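Putative phosphomannomutase (Thermus thermophilus, PDB 1TUO) probably acts as a magnesium-dependent sugar-phosphate mutase of the phosphohexose mutase family, possibly with phosphopentomutase activity. Local coordinates at residues H42-G47 with A73-K78; A30-L35 with A65-G70. All blocks are in the same frame, centred on the assembly; numbering follows the deposited sequence.

Overall arrangement
Interactions 1 and 2 are two stations along one helix pair, helix 29-45 against helix 61-75, with their centres about 14 Å apart. Along the chain the segments alternate: 30-35, 42-47, 65-70, then 73-78. Interaction 2 joins the N-terminal part of helix 29-45 to the middle of helix 61-75, and interaction 1 their C-terminal ends. Strand 50-55 runs between the two helices in sequence and pairs in parallel with strand 78-82, which follows helix 61-75, in the mixed sheet of the alpha/beta/alpha domain I. Interaction 2 is buried beside that sheet, its centre about 24 Å from the chain's centre, against about 29 Å for interaction 1. The helices thus touch twice within this domain.

Interaction 1: H42-G47 with A73-K78; sequences HLLERG and AGMGLK
L44 reaches across from the last turn of helix 29-45 to L77, the two side chains crossing obliquely with CG of L44 4.1 Å from CD2 of L77. Deeper in, CB of L43 lies 4.0 Å from the other branch of L77, its CD1. L77 is thus shared by two consecutive leucines, one methyl to each, and its chi1 of -70°, which turns CG away from its own carbonyl carbon, directs the fork at the neighbouring helix. This is the close-packed part: L43 and L77 are both buried, and both also rest on V51 of strand 50-55, so the leucines fill the angle between the helix ends and the sheet.

The outer side is the solvent side. L44 is exposed, and its CD1 passes 3.7 Å from the backbone O of M75, while the side chains there meet in a single pair, CD1 of L44 and CE of M75 at 4.2 Å. M75, partly exposed, also touches E37 and R41 of helix 29-45.

Both helices stop here in Schellman motifs, with G47 and G76 adopting positive phi, 108° and 117°. After G76 the chain swings directly into L77 and on to strand 78-82, where K78 bonds through its backbone to G49 and V51. Within domain I this contact joins two helix C-termini above neighbouring parallel strands. Its chemistry is wholly apolar between side chains, which implies that the segments meet by van der Waals packing of the leucines and M75, without any directional polar link from one to the other.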
loop_
_atom_site.group_PDB
_atom_site.type_symbol
_atom_site.label_atom_id
_atom_site.label_comp_id
_atom_site.label_asym_id
_atom_site.label_seq_id
_atom_site.Cartn_x
_atom_site.Cartn_y
_atom_site.Cartn_z
ATOM N N HIS A 42 4.863 -0.603 26.449
ATOM C CA HIS A 42 5.506 0.456 25.690
ATOM C C HIS A 42 4.689 1.748 25.727
ATOM O O HIS A 42 5.230 2.837 25.946
ATOM C CB HIS A 42 5.690 0.024 24.237
ATOM C CG HIS A 42 6.084 1.141 23.323
ATOM N ND1 HIS A 42 7.315 1.756 23.387
ATOM C CD2 HIS A 42 5.419 1.732 22.304
ATOM C CE1 HIS A 42 7.393 2.680 22.446
ATOM N NE2 HIS A 42 6.254 2.686 21.775
ATOM N N LEU A 43 3.387 1.625 25.515
ATOM C CA LEU A 43 2.520 2.797 25.509
ATOM C C LEU A 43 2.360 3.430 26.885
ATOM O O LEU A 43 2.332 4.655 27.006
ATOM C CB LEU A 43 1.144 2.552 24.862
ATOM C CG LEU A 43 0.873 2.415 23.362
ATOM C CD1 LEU A 43 -0.569 2.048 23.006
ATOM C CD2 LEU A 43 1.274 3.546 22.415
ATOM N N LEU A 44 2.247 2.604 27.919
ATOM C CA LEU A 44 2.090 3.123 29.276
ATOM C C LEU A 44 3.328 3.922 29.668
ATOM O O LEU A 44 3.230 4.941 30.357
ATOM C CB LEU A 44 1.877 1.969 30.261
ATOM C CG LEU A 44 0.520 1.262 30.201
ATOM C CD1 LEU A 44 0.569 0.016 31.066
ATOM C CD2 LEU A 44 -0.579 2.198 30.690
ATOM N N GLU A 45 4.488 3.457 29.219
ATOM C CA GLU A 45 5.757 4.119 29.516
ATOM C C GLU A 45 5.808 5.509 28.886
ATOM O O GLU A 45 6.566 6.373 29.327
ATOM C CB GLU A 45 6.921 3.260 28.997
ATOM C CG GLU A 45 8.322 3.719 29.419
ATOM C CD GLU A 45 8.803 4.947 28.666
ATOM O OE1 GLU A 45 8.757 4.931 27.417
ATOM O OE2 GLU A 45 9.233 5.924 29.319
ATOM N N ARG A 46 4.998 5.726 27.857
ATOM C CA ARG A 46 4.971 7.016 27.179
ATOM C C ARG A 46 3.760 7.866 27.554
ATOM O O ARG A 46 3.470 8.859 26.890
ATOM C CB ARG A 46 5.002 6.828 25.661
ATOM C CG ARG A 46 6.312 6.293 25.111
ATOM C CD ARG A 46 6.300 6.373 23.594
ATOM N NE ARG A 46 7.546 5.904 22.996
ATOM C CZ ARG A 46 7.406 6.298 21.718
ATOM N NH1 ARG A 46 6.121 6.515 21.502
ATOM N NH2 ARG A 46 8.253 6.200 20.687
ATOM N N GLY A 47 3.048 7.477 28.606
ATOM C CA GLY A 47 1.895 8.254 29.029
ATOM C C GLY A 47 0.542 7.628 28.755
ATOM O O GLY A 47 -0.490 8.250 28.999
ATOM N N ALA A 73 -6.921 -2.903 26.935
ATOM C CA ALA A 73 -7.874 -2.243 27.825
ATOM C C ALA A 73 -7.642 -2.691 29.270
ATOM O O ALA A 73 -7.737 -1.889 30.205
ATOM C CB ALA A 73 -9.308 -2.567 27.390
ATOM N N GLY A 74 -7.339 -3.973 29.446
ATOM C CA GLY A 74 -7.084 -4.502 30.776
ATOM C C GLY A 74 -5.805 -3.952 31.390
ATOM O O GLY A 74 -5.624 -3.998 32.609
ATOM N N MET A 75 -4.913 -3.432 30.548
ATOM C CA MET A 75 -3.654 -2.871 31.029
ATOM C C MET A 75 -3.784 -1.395 31.393
ATOM O O MET A 75 -2.870 -0.821 31.973
ATOM C CB MET A 75 -2.557 -3.036 29.976
ATOM C CG MET A 75 -2.110 -4.473 29.778
ATOM S SD MET A 75 -0.817 -4.604 28.541
ATOM C CE MET A 75 0.587 -3.868 29.427
ATOM N N GLY A 76 -4.909 -0.778 31.037
ATOM C CA GLY A 76 -5.101 0.626 31.368
ATOM C C GLY A 76 -5.226 1.580 30.193
ATOM O O GLY A 76 -5.466 2.777 30.380
ATOM N N LEU A 77 -5.045 1.075 28.978
ATOM C CA LEU A 77 -5.177 1.923 27.801
ATOM C C LEU A 77 -6.650 2.060 27.457
ATOM O O LEU A 77 -7.436 1.148 27.714
ATOM C CB LEU A 77 -4.454 1.308 26.593
ATOM C CG LEU A 77 -2.925 1.244 26.561
ATOM C CD1 LEU A 77 -2.358 2.633 26.824
ATOM C CD2 LEU A 77 -2.416 0.263 27.588
ATOM N N LYS A 78 -7.040 3.203 26.901
ATOM C CA LYS A 78 -8.426 3.356 26.481
ATOM C C LYS A 78 -8.396 2.722 25.096
ATOM O O LYS A 78 -7.487 2.991 24.320
ATOM C CB LYS A 78 -8.818 4.829 26.371
ATOM C CG LYS A 78 -10.283 5.031 26.008
ATOM C CD LYS A 78 -10.668 6.501 26.039
ATOM C CE LYS A 78 -12.168 6.676 25.864
ATOM N NZ LYS A 78 -12.579 8.100 26.022
#

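Interaction 2: A30-L35 with A65-G70; sequences ATLHRL and ARALSG
L32 lays its CD1 methyl over the backbone of helix 61-75, 3.8 Å from N of L68, in a helix-helix packing of the alpha/beta/alpha domain I. The two helices lie on the same layer beside the mixed sheet and run in roughly the same direction: their local axes cross at -34° and come within 9.6 Å.

The leucine does most of the touching. With CG swung opposite the backbone N (chi1 -173°), its side chain points toward helix 61-75, where CD1 meets CB of A67 at 4.1 Å and CB of L68 at 4.0 Å. So close an approach of the methyl to the helix backbone is consistent with the small side chain of A67. On the sheet side, L32 also touches V118 of strand 115-122, which makes it a bridge between both helices and the strands beneath.

H33 meets the same CB of A67. Its NE2 stands 4.1 Å from that CB, a plain van der Waals approach, and the ring lies oblique to the carbonyl O of the same residue. The polar hold on this imidazole comes from ND1, which is hydrogen-bonded to ND1 of H71, one turn farther along helix 61-75.

On the face of helix 61-75 turned to strands 50-55 and 78-82, the buried hydroxyl of S69 folds back onto its own helix: OG gives a 2.8 Å bond to O of A65, which also accepts from N of S69 on the opposite face of its carbonyl plane.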
loop_
_atom_site.group_PDB
_atom_site.type_symbol
_atom_site.label_atom_id
_atom_site.label_comp_id
_atom_site.label_asym_id
_atom_site.label_seq_id
_atom_site.Cartn_x
_atom_site.Cartn_y
_atom_site.Cartn_z
ATOM N N ALA A 30 -1.543 -17.116 21.793
ATOM C CA ALA A 30 -0.500 -17.021 22.813
ATOM C C ALA A 30 0.521 -15.959 22.405
ATOM O O ALA A 30 0.941 -15.142 23.232
ATOM C CB ALA A 30 0.189 -18.367 22.983
ATOM N N THR A 31 0.924 -15.971 21.135
ATOM C CA THR A 31 1.893 -14.980 20.677
ATOM C C THR A 31 1.289 -13.574 20.613
ATOM O O THR A 31 1.947 -12.565 20.841
ATOM C CB THR A 31 2.366 -15.394 19.286
ATOM O OG1 THR A 31 3.286 -16.482 19.408
ATOM C CG2 THR A 31 3.066 -14.216 18.601
ATOM N N LEU A 32 -0.003 -13.535 20.234
ATOM C CA LEU A 32 -0.724 -12.268 20.191
ATOM C C LEU A 32 -0.754 -11.588 21.571
ATOM O O LEU A 32 -0.581 -10.388 21.706
ATOM C CB LEU A 32 -2.149 -12.559 19.709
ATOM C CG LEU A 32 -2.981 -11.300 19.462
ATOM C CD1 LEU A 32 -3.612 -10.751 20.746
ATOM C CD2 LEU A 32 -2.178 -10.149 18.851
ATOM N N HIS A 33 -1.020 -12.399 22.618
ATOM C CA HIS A 33 -1.066 -11.837 23.967
ATOM C C HIS A 33 0.318 -11.392 24.455
ATOM O O HIS A 33 0.469 -10.440 25.211
ATOM C CB HIS A 33 -1.637 -12.901 24.910
ATOM C CG HIS A 33 -3.144 -12.856 24.875
ATOM N ND1 HIS A 33 -3.861 -11.780 25.275
ATOM C CD2 HIS A 33 -4.038 -13.828 24.396
ATOM C CE1 HIS A 33 -5.149 -12.091 25.044
ATOM N NE2 HIS A 33 -5.288 -13.310 24.519
ATOM N N ARG A 34 1.383 -12.052 24.008
ATOM C CA ARG A 34 2.724 -11.637 24.390
ATOM C C ARG A 34 3.002 -10.297 23.709
ATOM O O ARG A 34 3.583 -9.385 24.307
ATOM C CB ARG A 34 3.756 -12.675 23.944
ATOM C CG ARG A 34 3.687 -13.982 24.714
ATOM C CD ARG A 34 4.601 -15.036 24.097
ATOM N NE ARG A 34 6.009 -14.653 24.126
ATOM C CZ ARG A 34 6.965 -15.274 23.442
ATOM N NH1 ARG A 34 6.660 -16.312 22.668
ATOM N NH2 ARG A 34 8.225 -14.861 23.532
ATOM N N LEU A 35 2.566 -10.172 22.459
ATOM C CA LEU A 35 2.778 -8.927 21.725
ATOM C C LEU A 35 1.947 -7.807 22.355
ATOM O O LEU A 35 2.410 -6.667 22.459
ATOM C CB LEU A 35 2.395 -9.095 20.253
ATOM C CG LEU A 35 2.590 -7.867 19.355
ATOM C CD1 LEU A 35 4.031 -7.373 19.449
ATOM C CD2 LEU A 35 2.247 -8.229 17.920
ATOM N N ALA A 65 -8.179 -9.388 16.871
ATOM C CA ALA A 65 -8.342 -7.966 17.166
ATOM C C ALA A 65 -9.110 -7.746 18.471
ATOM O O ALA A 65 -8.789 -6.846 19.248
ATOM C CB ALA A 65 -9.060 -7.267 16.009
ATOM N N ARG A 66 -10.134 -8.556 18.708
ATOM C CA ARG A 66 -10.910 -8.428 19.933
ATOM C C ARG A 66 -10.025 -8.793 21.125
ATOM O O ARG A 66 -10.082 -8.150 22.174
ATOM C CB ARG A 66 -12.139 -9.347 19.891
ATOM C CG ARG A 66 -13.212 -8.919 18.892
ATOM C CD ARG A 66 -14.532 -9.646 19.148
ATOM N NE ARG A 66 -14.417 -11.091 18.978
ATOM C CZ ARG A 66 -14.520 -11.724 17.812
ATOM N NH1 ARG A 66 -14.748 -11.042 16.699
ATOM N NH2 ARG A 66 -14.397 -13.044 17.760
ATOM N N ALA A 67 -9.194 -9.817 20.947
ATOM C CA ALA A 67 -8.298 -10.273 22.008
ATOM C C ALA A 67 -7.272 -9.191 22.338
ATOM O O ALA A 67 -6.995 -8.917 23.508
ATOM C CB ALA A 67 -7.587 -11.553 21.576
ATOM N N LEU A 68 -6.707 -8.580 21.303
ATOM C CA LEU A 68 -5.720 -7.523 21.508
ATOM C C LEU A 68 -6.365 -6.313 22.188
ATOM O O LEU A 68 -5.783 -5.716 23.100
ATOM C CB LEU A 68 -5.102 -7.105 20.165
ATOM C CG LEU A 68 -4.177 -5.883 20.175
ATOM C CD1 LEU A 68 -2.993 -6.127 21.102
ATOM C CD2 LEU A 68 -3.700 -5.591 18.748
ATOM N N SER A 69 -7.568 -5.958 21.749
ATOM C CA SER A 69 -8.278 -4.811 22.312
ATOM C C SER A 69 -8.547 -5.023 23.797
ATOM O O SER A 69 -8.292 -4.140 24.623
ATOM C CB SER A 69 -9.597 -4.587 21.561
ATOM O OG SER A 69 -9.354 -4.275 20.192
ATOM N N GLY A 70 -9.054 -6.203 24.135
ATOM C CA GLY A 70 -9.345 -6.501 25.524
ATOM C C GLY A 70 -8.094 -6.467 26.383
ATOM O O GLY A 70 -8.111 -5.924 27.489
#